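Local coordinates for protein SnoK (Streptomyces nogalater, PDB 5EPA) that probably acts as a non-heme iron, 2-oxoglutarate-dependent carbocyclase in the biosynthesis of nogalamycin, at residues C163-P168 against M223-T228; I41-S46 against A210-F215; P111-S116 against M241-T246. All coordinates share one frame; numbering follows the deposited sequence.

How the contacts relate
Three antiparallel pairings in one double-stranded beta-helix illustrate how place in the fold shapes the chemistry of a contact. Contact 1 belongs to the four-stranded sheet and lines the cosubstrate pocket with sulfur and methyl groups. Contacts 2 and 3 both lie on the seven-stranded sheet, their centres about 22 Å apart, and away from the iron. All three are largely buried, but contact 2 has an exposed arginine and contact 3 an exposed proline at its margin. A glycine carbonyl gripped by two backbone N-H groups marks contact 2, whereas an arginine reaching a turn marks contact 3. Contacts 1 and 2 touch where Tyr-166 packs on Val-214; contacts 1 and 3 lie on opposite sides of the chain's centre.

Contact 1: residues C163-P168 against M223-T228; sequences CMSYVP and MAEANT. With AKG (2-oxoglutaric acid), chain H.
Met-164 faces Ala-224 as a non-hydrogen-bonded antiparallel pair, and both residues turn their side chains to the 2-oxoglutarate side of the sheet. The methionine chain shows how a flexible thioether can line a pocket. Its CB passes 3.9 Å from Met-223 O. CG lies anti to the carbonyl carbon, beside the backbone N (chi1 -60°), and further bends at chi2 and chi3 curl the thioether toward the bound acid. SD thereby comes 4.0 Å from Ala-224 CB and also reaches the cosubstrate, 3.8 Å from AKG C3. At the tip, CE meets the same AKG C3 from 3.8 Å and lies near the keto carbon as well. Ala-224 CB lies 3.5 Å from the carboxylate oxygen AKG O4, a plain van der Waals contact, so the two residues together wall one flank of the bound acid.

The backbones fix this wall. Ser-165 N donates to Met-223 O over 2.9 Å, and Met-223 N returns a bond to Ser-165 O. Beyond the pair, Glu-225 N reaches Cys-163 O in a nearly straight bond (166° at the hydrogen). On the reverse side of the sheet, Met-223 CG packs on Ser-165 CB at 4.0 Å.

Strand 164-166 lies between strand 222-224 and strand 204-206, while strand 130-133 flanks the far side of 222-224. Met-164 also touches His-216 of strand 213-217, in the opposing larger sheet.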
loop_
_atom_site.group_PDB
_atom_site.type_symbol
_atom_site.label_atom_id
_atom_site.label_comp_id
_atom_site.label_asym_id
_atom_site.label_seq_id
_atom_site.Cartn_x
_atom_site.Cartn_y
_atom_site.Cartn_z
ATOM N N CYS A 163 10.849 8.108 -0.103
ATOM C CA CYS A 163 10.791 6.684 -0.386
ATOM C C CYS A 163 10.333 5.895 0.835
ATOM O O CYS A 163 10.316 6.405 1.963
ATOM C CB CYS A 163 12.109 6.137 -0.889
ATOM S SG CYS A 163 13.273 5.747 0.419
ATOM N N MET A 164 9.948 4.654 0.579
ATOM C CA MET A 164 9.477 3.760 1.641
ATOM C C MET A 164 10.663 3.088 2.346
ATOM O O MET A 164 11.689 2.882 1.723
ATOM C CB MET A 164 8.597 2.672 1.043
ATOM C CG MET A 164 7.359 3.201 0.330
ATOM S SD MET A 164 6.090 3.640 1.499
ATOM C CE MET A 164 5.452 2.015 1.836
ATOM N N SER A 165 10.475 2.736 3.617
ATOM C CA SER A 165 11.370 1.842 4.318
ATOM C C SER A 165 10.595 0.754 5.012
ATOM O O SER A 165 9.450 0.964 5.398
ATOM C CB SER A 165 12.210 2.590 5.367
ATOM O OG SER A 165 13.052 3.540 4.755
ATOM N N TYR A 166 11.237 -0.395 5.194
ATOM C CA TYR A 166 10.587 -1.616 5.717
ATOM C C TYR A 166 11.453 -2.261 6.786
ATOM O O TYR A 166 12.668 -2.120 6.774
ATOM C CB TYR A 166 10.390 -2.648 4.584
ATOM C CG TYR A 166 9.683 -2.071 3.395
ATOM C CD1 TYR A 166 10.401 -1.466 2.386
ATOM C CD2 TYR A 166 8.285 -2.121 3.285
ATOM C CE1 TYR A 166 9.770 -0.902 1.302
ATOM C CE2 TYR A 166 7.641 -1.584 2.170
ATOM C CZ TYR A 166 8.396 -0.975 1.179
ATOM O OH TYR A 166 7.796 -0.371 0.099
ATOM N N VAL A 167 10.806 -2.906 7.748
ATOM C CA VAL A 167 11.493 -3.698 8.729
ATOM C C VAL A 167 11.429 -5.177 8.274
ATOM O O VAL A 167 10.410 -5.841 8.432
ATOM C CB VAL A 167 10.871 -3.520 10.118
ATOM C CG1 VAL A 167 11.622 -4.348 11.159
ATOM C CG2 VAL A 167 10.913 -2.066 10.525
ATOM N N PRO A 168 12.559 -5.706 7.751
ATOM C CA PRO A 168 12.612 -7.093 7.300
ATOM C C PRO A 168 12.142 -8.118 8.340
ATOM O O PRO A 168 12.561 -8.083 9.488
ATOM C CB PRO A 168 14.102 -7.313 7.015
ATOM C CG PRO A 168 14.624 -5.962 6.747
ATOM C CD PRO A 168 13.889 -5.073 7.687
ATOM N N MET A 223 7.285 2.467 6.750
ATOM C CA MET A 223 7.220 3.898 6.957
ATOM C C MET A 223 7.666 4.604 5.670
ATOM O O MET A 223 8.040 3.939 4.722
ATOM C CB MET A 223 8.100 4.259 8.168
ATOM C CG MET A 223 9.597 4.193 7.883
ATOM S SD MET A 223 10.553 3.780 9.352
ATOM C CE MET A 223 10.294 1.998 9.382
ATOM N N ALA A 224 7.665 5.934 5.649
ATOM C CA ALA A 224 8.264 6.668 4.529
ATOM C C ALA A 224 8.943 7.953 4.944
ATOM O O ALA A 224 8.549 8.578 5.894
ATOM C CB ALA A 224 7.214 6.975 3.471
ATOM N N GLU A 225 9.940 8.351 4.171
ATOM C CA GLU A 225 10.659 9.615 4.373
ATOM C C GLU A 225 9.797 10.795 4.068
ATOM O O GLU A 225 8.863 10.704 3.295
ATOM C CB GLU A 225 11.831 9.753 3.389
ATOM C CG GLU A 225 12.866 8.665 3.447
ATOM C CD GLU A 225 13.427 8.531 4.842
ATOM O OE1 GLU A 225 14.082 9.487 5.284
ATOM O OE2 GLU A 225 13.177 7.479 5.486
ATOM N N ALA A 226 10.143 11.919 4.657
ATOM C CA ALA A 226 9.682 13.216 4.158
ATOM C C ALA A 226 10.197 13.420 2.730
ATOM O O ALA A 226 11.243 12.881 2.345
ATOM C CB ALA A 226 10.222 14.327 5.044
ATOM N N ASN A 227 9.494 14.204 1.943
ATOM C CA ASN A 227 10.001 14.589 0.638
ATOM C C ASN A 227 10.690 15.901 0.799
ATOM O O ASN A 227 10.029 16.923 1.001
ATOM C CB ASN A 227 8.872 14.696 -0.403
ATOM C CG ASN A 227 9.376 15.112 -1.780
ATOM O OD1 ASN A 227 10.570 15.370 -1.980
ATOM N ND2 ASN A 227 8.457 15.151 -2.755
ATOM N N THR A 228 12.027 15.868 0.742
ATOM C CA THR A 228 12.874 17.075 0.835
ATOM C C THR A 228 13.561 17.354 -0.477
ATOM O O THR A 228 14.388 18.248 -0.562
ATOM C CB THR A 228 13.982 16.925 1.902
ATOM O OG1 THR A 228 14.724 15.732 1.618
ATOM C CG2 THR A 228 13.373 16.801 3.279
HETATM C C1 AKG H . 1.237 1.950 2.269
HETATM O O1 AKG H . 1.242 1.823 1.019
HETATM O O2 AKG H . 0.772 1.124 3.099
HETATM C C2 AKG H . 1.783 3.163 2.873
HETATM O O5 AKG H . 1.735 3.177 4.094
HETATM C C3 AKG H . 2.348 4.275 2.027
HETATM C C4 AKG H . 2.695 5.579 2.751
HETATM C C5 AKG H . 3.322 6.587 1.770
HETATM O O3 AKG H . 3.115 6.518 0.515
HETATM O O4 AKG H . 4.044 7.491 2.198
HETATM O O HOH W 1 11.669 5.549 4.796
#

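Contact 2: residues I41-S46 against A210-F215; sequences IPRVLS and AGDVVF
Ile-41 lays its CG1 obliquely against the ring of Phe-215, 3.9 Å from CE1, while Val-213 CG1 sits over one face of that ring, 3.5 Å above its plane and displaced toward the rim. A second flat group, the Arg-43 guanidinium, has Pro-42 CB over one face; its NE bonds to Gly-18 O. The third is the Asp-212 carboxylate. Its CG is anti to the carbonyl carbon, beside the backbone N (chi1 -65°), which brings OD1 to Arg-43 N. That N meets OD1 at 2.9 Å from above the plane, about 37° out of it, and OD2 accepts from Arg-209 N and His-40 NE2, so both oxygens are engaged and the group is probably held against rotation.

The backbone passes from strand pairing to loop pairing here. Ile-41 and Val-213 form a hydrogen-bonded antiparallel pair, closed by Ile-41 N to Val-213 O at 2.7 Å and by the return bond from Val-213 N. Farther on, Gly-211 O is gripped twice: by Leu-45 N (3.1 Å), in the carbonyl plane on a lone pair, and by Val-44 N from above that plane. A side chain at Gly-211 would collide with Leu-45 O. Val-44 CG2 then packs on Val-213 CG2 at 3.9 Å.

The contact joins the outermost strand 38-41, and the loop leading to helix 47-64, to strand 213-217. Strand 148-153 lies on the other side of 213-217, and helix 98-108 packs on Val-44, Leu-45 and Phe-215.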
loop_
_atom_site.group_PDB
_atom_site.type_symbol
_atom_site.label_atom_id
_atom_site.label_comp_id
_atom_site.label_asym_id
_atom_site.label_seq_id
_atom_site.Cartn_x
_atom_site.Cartn_y
_atom_site.Cartn_z
ATOM N N ILE A 41 10.027 -5.074 -7.046
ATOM C CA ILE A 41 9.970 -5.622 -8.396
ATOM C C ILE A 41 10.147 -4.494 -9.422
ATOM O O ILE A 41 9.304 -3.632 -9.552
ATOM C CB ILE A 41 8.647 -6.317 -8.650
ATOM C CG1 ILE A 41 8.379 -7.361 -7.564
ATOM C CG2 ILE A 41 8.654 -6.959 -10.026
ATOM C CD1 ILE A 41 9.391 -8.494 -7.487
ATOM N N PRO A 42 11.257 -4.499 -10.147
ATOM C CA PRO A 42 11.417 -3.396 -11.083
ATOM C C PRO A 42 10.733 -3.583 -12.442
ATOM O O PRO A 42 10.520 -4.713 -12.907
ATOM C CB PRO A 42 12.933 -3.310 -11.270
ATOM C CG PRO A 42 13.464 -4.648 -10.864
ATOM C CD PRO A 42 12.396 -5.435 -10.177
ATOM N N ARG A 43 10.469 -2.445 -13.080
ATOM C CA ARG A 43 10.024 -2.394 -14.464
ATOM C C ARG A 43 8.744 -3.229 -14.734
ATOM O O ARG A 43 8.720 -4.063 -15.599
ATOM C CB ARG A 43 11.156 -2.812 -15.386
ATOM C CG ARG A 43 12.414 -1.962 -15.220
ATOM C CD ARG A 43 13.548 -2.429 -16.143
ATOM N NE ARG A 43 13.975 -3.775 -15.768
ATOM C CZ ARG A 43 14.842 -4.064 -14.818
ATOM N NH1 ARG A 43 15.411 -3.094 -14.102
ATOM N NH2 ARG A 43 15.126 -5.335 -14.566
ATOM N N VAL A 44 7.702 -2.987 -13.964
ATOM C CA VAL A 44 6.469 -3.687 -14.161
ATOM C C VAL A 44 5.628 -2.925 -15.194
ATOM O O VAL A 44 5.048 -3.535 -16.085
ATOM C CB VAL A 44 5.688 -3.834 -12.849
ATOM C CG1 VAL A 44 4.398 -4.582 -13.082
ATOM C CG2 VAL A 44 6.533 -4.556 -11.797
ATOM N N LEU A 45 5.577 -1.597 -15.038
ATOM C CA LEU A 45 4.944 -0.682 -15.981
ATOM C C LEU A 45 5.937 -0.017 -16.889
ATOM O O LEU A 45 6.993 0.423 -16.452
ATOM C CB LEU A 45 4.222 0.419 -15.228
ATOM C CG LEU A 45 3.151 -0.021 -14.245
ATOM C CD1 LEU A 45 2.511 1.203 -13.633
ATOM C CD2 LEU A 45 2.061 -0.855 -14.948
ATOM N N SER A 46 5.574 0.100 -18.157
ATOM C CA SER A 46 6.365 0.821 -19.138
ATOM C C SER A 46 6.250 2.337 -18.911
ATOM O O SER A 46 5.367 2.811 -18.202
ATOM C CB SER A 46 5.839 0.511 -20.546
ATOM O OG SER A 46 4.514 1.010 -20.691
ATOM N N ALA A 210 10.334 5.153 -11.454
ATOM C CA ALA A 210 8.943 5.137 -11.971
ATOM C C ALA A 210 8.681 3.872 -12.738
ATOM O O ALA A 210 9.464 3.459 -13.565
ATOM C CB ALA A 210 8.675 6.340 -12.859
ATOM N N GLY A 211 7.567 3.235 -12.437
ATOM C CA GLY A 211 7.206 1.970 -13.081
ATOM C C GLY A 211 7.555 0.744 -12.283
ATOM O O GLY A 211 7.039 -0.359 -12.566
ATOM N N ASP A 212 8.406 0.922 -11.274
ATOM C CA ASP A 212 8.710 -0.155 -10.340
ATOM C C ASP A 212 7.558 -0.318 -9.366
ATOM O O ASP A 212 6.756 0.597 -9.161
ATOM C CB ASP A 212 9.976 0.123 -9.514
ATOM C CG ASP A 212 11.272 0.176 -10.363
ATOM O OD1 ASP A 212 11.254 -0.131 -11.587
ATOM O OD2 ASP A 212 12.322 0.500 -9.750
ATOM N N VAL A 213 7.497 -1.482 -8.750
ATOM C CA VAL A 213 6.519 -1.738 -7.697
ATOM C C VAL A 213 7.201 -2.387 -6.519
ATOM O O VAL A 213 7.973 -3.326 -6.696
ATOM C CB VAL A 213 5.394 -2.673 -8.171
ATOM C CG1 VAL A 213 4.362 -2.829 -7.086
ATOM C CG2 VAL A 213 4.719 -2.113 -9.406
ATOM N N VAL A 214 6.899 -1.922 -5.314
ATOM C CA VAL A 214 7.304 -2.641 -4.129
ATOM C C VAL A 214 6.062 -3.196 -3.458
ATOM O O VAL A 214 5.146 -2.461 -3.148
ATOM C CB VAL A 214 8.042 -1.752 -3.122
ATOM C CG1 VAL A 214 8.654 -2.603 -2.011
ATOM C CG2 VAL A 214 9.123 -0.948 -3.807
ATOM N N PHE A 215 6.073 -4.491 -3.179
ATOM C CA PHE A 215 4.962 -5.185 -2.520
ATOM C C PHE A 215 5.310 -5.411 -1.076
ATOM O O PHE A 215 6.439 -5.771 -0.748
ATOM C CB PHE A 215 4.719 -6.562 -3.149
ATOM C CG PHE A 215 4.263 -6.518 -4.559
ATOM C CD1 PHE A 215 5.142 -6.379 -5.568
ATOM C CD2 PHE A 215 2.900 -6.622 -4.859
ATOM C CE1 PHE A 215 4.696 -6.294 -6.888
ATOM C CE2 PHE A 215 2.447 -6.572 -6.160
ATOM C CZ PHE A 215 3.356 -6.404 -7.186
#

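Contact 3: residues P111-S116 against M241-T246; sequences PLRVYS and MDADAT
Met-241 and Tyr-115 set their side chains at about a right angle. Met-241 CG occupies the crowded position between the backbone N and the carbonyl carbon (chi1 66°), and beyond it the chain runs extended. SD touches Tyr-115 CB at 3.6 Å and lies 5.1 Å from the ring centroid, an oblique Met-aromatic contact. The terminal CE travels on to Arg-113 CB, 3.9 Å away, so one methionine bridges two residues of the adjacent strand.

Arg-113 shares a face of the sheet with Met-241, but its chain, extended from CG to NE, runs toward Ala-243. CG and CD pass alongside that residue's backbone, and NE donates to Ala-243 O over 2.9 Å, the oxygen lying at the edge of the guanidinium and only 6° out of its plane. A water bridges Arg-113 NH2 to the same oxygen, and NH1 is bonded to Phe-270 O. An alanine in place of Arg-113 would probably leave Ala-243 O and Phe-270 O without their arginine N-H donors and open a gap alongside Ala-243 where CG and CD had packed.

The strands belong to the larger sheet of the double-stranded beta-helix fold of this cupin-clan family. Arg-113 N bonds to Met-241 O, and Met-241 N back to Arg-113 O, each at 2.8 Å. Two residues along, Tyr-115 and Ser-116 both face Val-239, a classic beta bulge. At the other end, strand 233-242 gives way to a type I turn, Asp-242 to Ala-245, whose Ala-243 N reaches Pro-111 O at 3.1 Å while Ala-243 CB packs on Pro-111 CB. The Asp-242 side chain leaves the backbone away from strand 112-122, and its carboxylate bonds to Thr-147 OG1 and the backbone N atoms of Ser-145 and Ala-146. Leu-112 also heads away overall, though its CB and CD2 still touch Met-241 O, and it packs on Ala-104 and Leu-105 of helix 98-108.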
loop_
_atom_site.group_PDB
_atom_site.type_symbol
_atom_site.label_atom_id
_atom_site.label_comp_id
_atom_site.label_asym_id
_atom_site.label_seq_id
_atom_site.Cartn_x
_atom_site.Cartn_y
_atom_site.Cartn_z
ATOM N N PRO A 111 -5.836 -16.816 -3.175
ATOM C CA PRO A 111 -6.713 -15.962 -3.970
ATOM C C PRO A 111 -6.908 -14.581 -3.336
ATOM O O PRO A 111 -6.988 -14.464 -2.115
ATOM C CB PRO A 111 -8.043 -16.741 -4.030
ATOM C CG PRO A 111 -7.687 -18.148 -3.652
ATOM C CD PRO A 111 -6.548 -17.995 -2.661
ATOM N N LEU A 112 -6.973 -13.569 -4.189
ATOM C CA LEU A 112 -7.082 -12.203 -3.763
ATOM C C LEU A 112 -8.241 -11.472 -4.402
ATOM O O LEU A 112 -8.730 -11.857 -5.467
ATOM C CB LEU A 112 -5.833 -11.451 -4.132
ATOM C CG LEU A 112 -4.506 -11.957 -3.568
ATOM C CD1 LEU A 112 -3.370 -11.249 -4.272
ATOM C CD2 LEU A 112 -4.403 -11.756 -2.065
ATOM N N ARG A 113 -8.643 -10.394 -3.734
ATOM C CA ARG A 113 -9.548 -9.405 -4.303
ATOM C C ARG A 113 -8.924 -8.040 -4.124
ATOM O O ARG A 113 -8.164 -7.822 -3.209
ATOM C CB ARG A 113 -10.899 -9.377 -3.576
ATOM C CG ARG A 113 -11.851 -10.521 -3.853
ATOM C CD ARG A 113 -13.051 -10.441 -2.927
ATOM N NE ARG A 113 -13.921 -11.587 -3.128
ATOM C CZ ARG A 113 -14.793 -11.708 -4.132
ATOM N NH1 ARG A 113 -14.904 -10.750 -5.071
ATOM N NH2 ARG A 113 -15.548 -12.802 -4.223
ATOM N N VAL A 114 -9.329 -7.097 -4.971
ATOM C CA VAL A 114 -8.990 -5.682 -4.725
ATOM C C VAL A 114 -9.860 -5.120 -3.587
ATOM O O VAL A 114 -11.082 -5.162 -3.666
ATOM C CB VAL A 114 -9.208 -4.828 -5.965
ATOM C CG1 VAL A 114 -8.833 -3.384 -5.682
ATOM C CG2 VAL A 114 -8.371 -5.345 -7.115
ATOM N N TYR A 115 -9.215 -4.656 -2.519
ATOM C CA TYR A 115 -9.894 -4.023 -1.401
ATOM C C TYR A 115 -10.106 -2.556 -1.701
ATOM O O TYR A 115 -11.197 -2.028 -1.516
ATOM C CB TYR A 115 -9.139 -4.148 -0.049
ATOM C CG TYR A 115 -9.685 -3.173 0.977
ATOM C CD1 TYR A 115 -10.961 -3.291 1.446
ATOM C CD2 TYR A 115 -8.964 -2.084 1.390
ATOM C CE1 TYR A 115 -11.508 -2.382 2.341
ATOM C CE2 TYR A 115 -9.494 -1.173 2.305
ATOM C CZ TYR A 115 -10.799 -1.333 2.753
ATOM O OH TYR A 115 -11.349 -0.404 3.631
ATOM N N SER A 116 -9.046 -1.891 -2.121
ATOM C CA SER A 116 -9.080 -0.452 -2.346
ATOM C C SER A 116 -7.790 -0.035 -3.009
ATOM O O SER A 116 -6.858 -0.843 -3.185
ATOM C CB SER A 116 -9.217 0.314 -1.030
ATOM O OG SER A 116 -9.532 1.667 -1.263
ATOM N N MET A 241 -6.675 -7.885 -0.860
ATOM C CA MET A 241 -7.058 -8.587 0.325
ATOM C C MET A 241 -7.318 -10.043 0.026
ATOM O O MET A 241 -7.559 -10.429 -1.108
ATOM C CB MET A 241 -8.282 -7.943 0.947
ATOM C CG MET A 241 -9.569 -8.036 0.109
ATOM S SD MET A 241 -10.937 -7.150 0.849
ATOM C CE MET A 241 -12.094 -7.234 -0.532
ATOM N N ASP A 242 -7.290 -10.852 1.058
ATOM C CA ASP A 242 -7.730 -12.228 0.971
ATOM C C ASP A 242 -9.134 -12.267 0.343
ATOM O O ASP A 242 -10.013 -11.455 0.688
ATOM C CB ASP A 242 -7.773 -12.837 2.366
ATOM C CG ASP A 242 -6.380 -12.857 3.046
ATOM O OD1 ASP A 242 -5.646 -13.855 2.843
ATOM O OD2 ASP A 242 -6.008 -11.918 3.800
ATOM N N ALA A 243 -9.352 -13.209 -0.569
ATOM C CA ALA A 243 -10.598 -13.251 -1.342
ATOM C C ALA A 243 -11.867 -13.523 -0.526
ATOM O O ALA A 243 -12.984 -13.326 -1.018
ATOM C CB ALA A 243 -10.476 -14.251 -2.463
ATOM N N ASP A 244 -11.703 -13.999 0.700
ATOM C CA ASP A 244 -12.835 -14.298 1.593
ATOM C C ASP A 244 -12.844 -13.340 2.786
ATOM O O ASP A 244 -13.499 -13.594 3.788
ATOM C CB ASP A 244 -12.783 -15.760 2.081
ATOM C CG ASP A 244 -11.521 -16.070 2.931
ATOM O OD1 ASP A 244 -10.633 -15.207 3.136
ATOM O OD2 ASP A 244 -11.410 -17.207 3.443
ATOM N N ALA A 245 -12.176 -12.204 2.664
ATOM C CA ALA A 245 -12.214 -11.170 3.707
ATOM C C ALA A 245 -13.600 -10.651 4.025
ATOM O O ALA A 245 -14.443 -10.525 3.137
ATOM C CB ALA A 245 -11.362 -10.004 3.312
ATOM N N THR A 246 -13.840 -10.390 5.310
ATOM C CA THR A 246 -15.112 -9.878 5.790
ATOM C C THR A 246 -14.944 -8.561 6.515
ATOM O O THR A 246 -13.811 -8.193 6.903
ATOM C CB THR A 246 -15.808 -10.853 6.737
ATOM O OG1 THR A 246 -15.006 -11.070 7.890
ATOM C CG2 THR A 246 -16.110 -12.193 6.045
HETATM O O HOH W 2 -14.576 -14.983 -2.838
#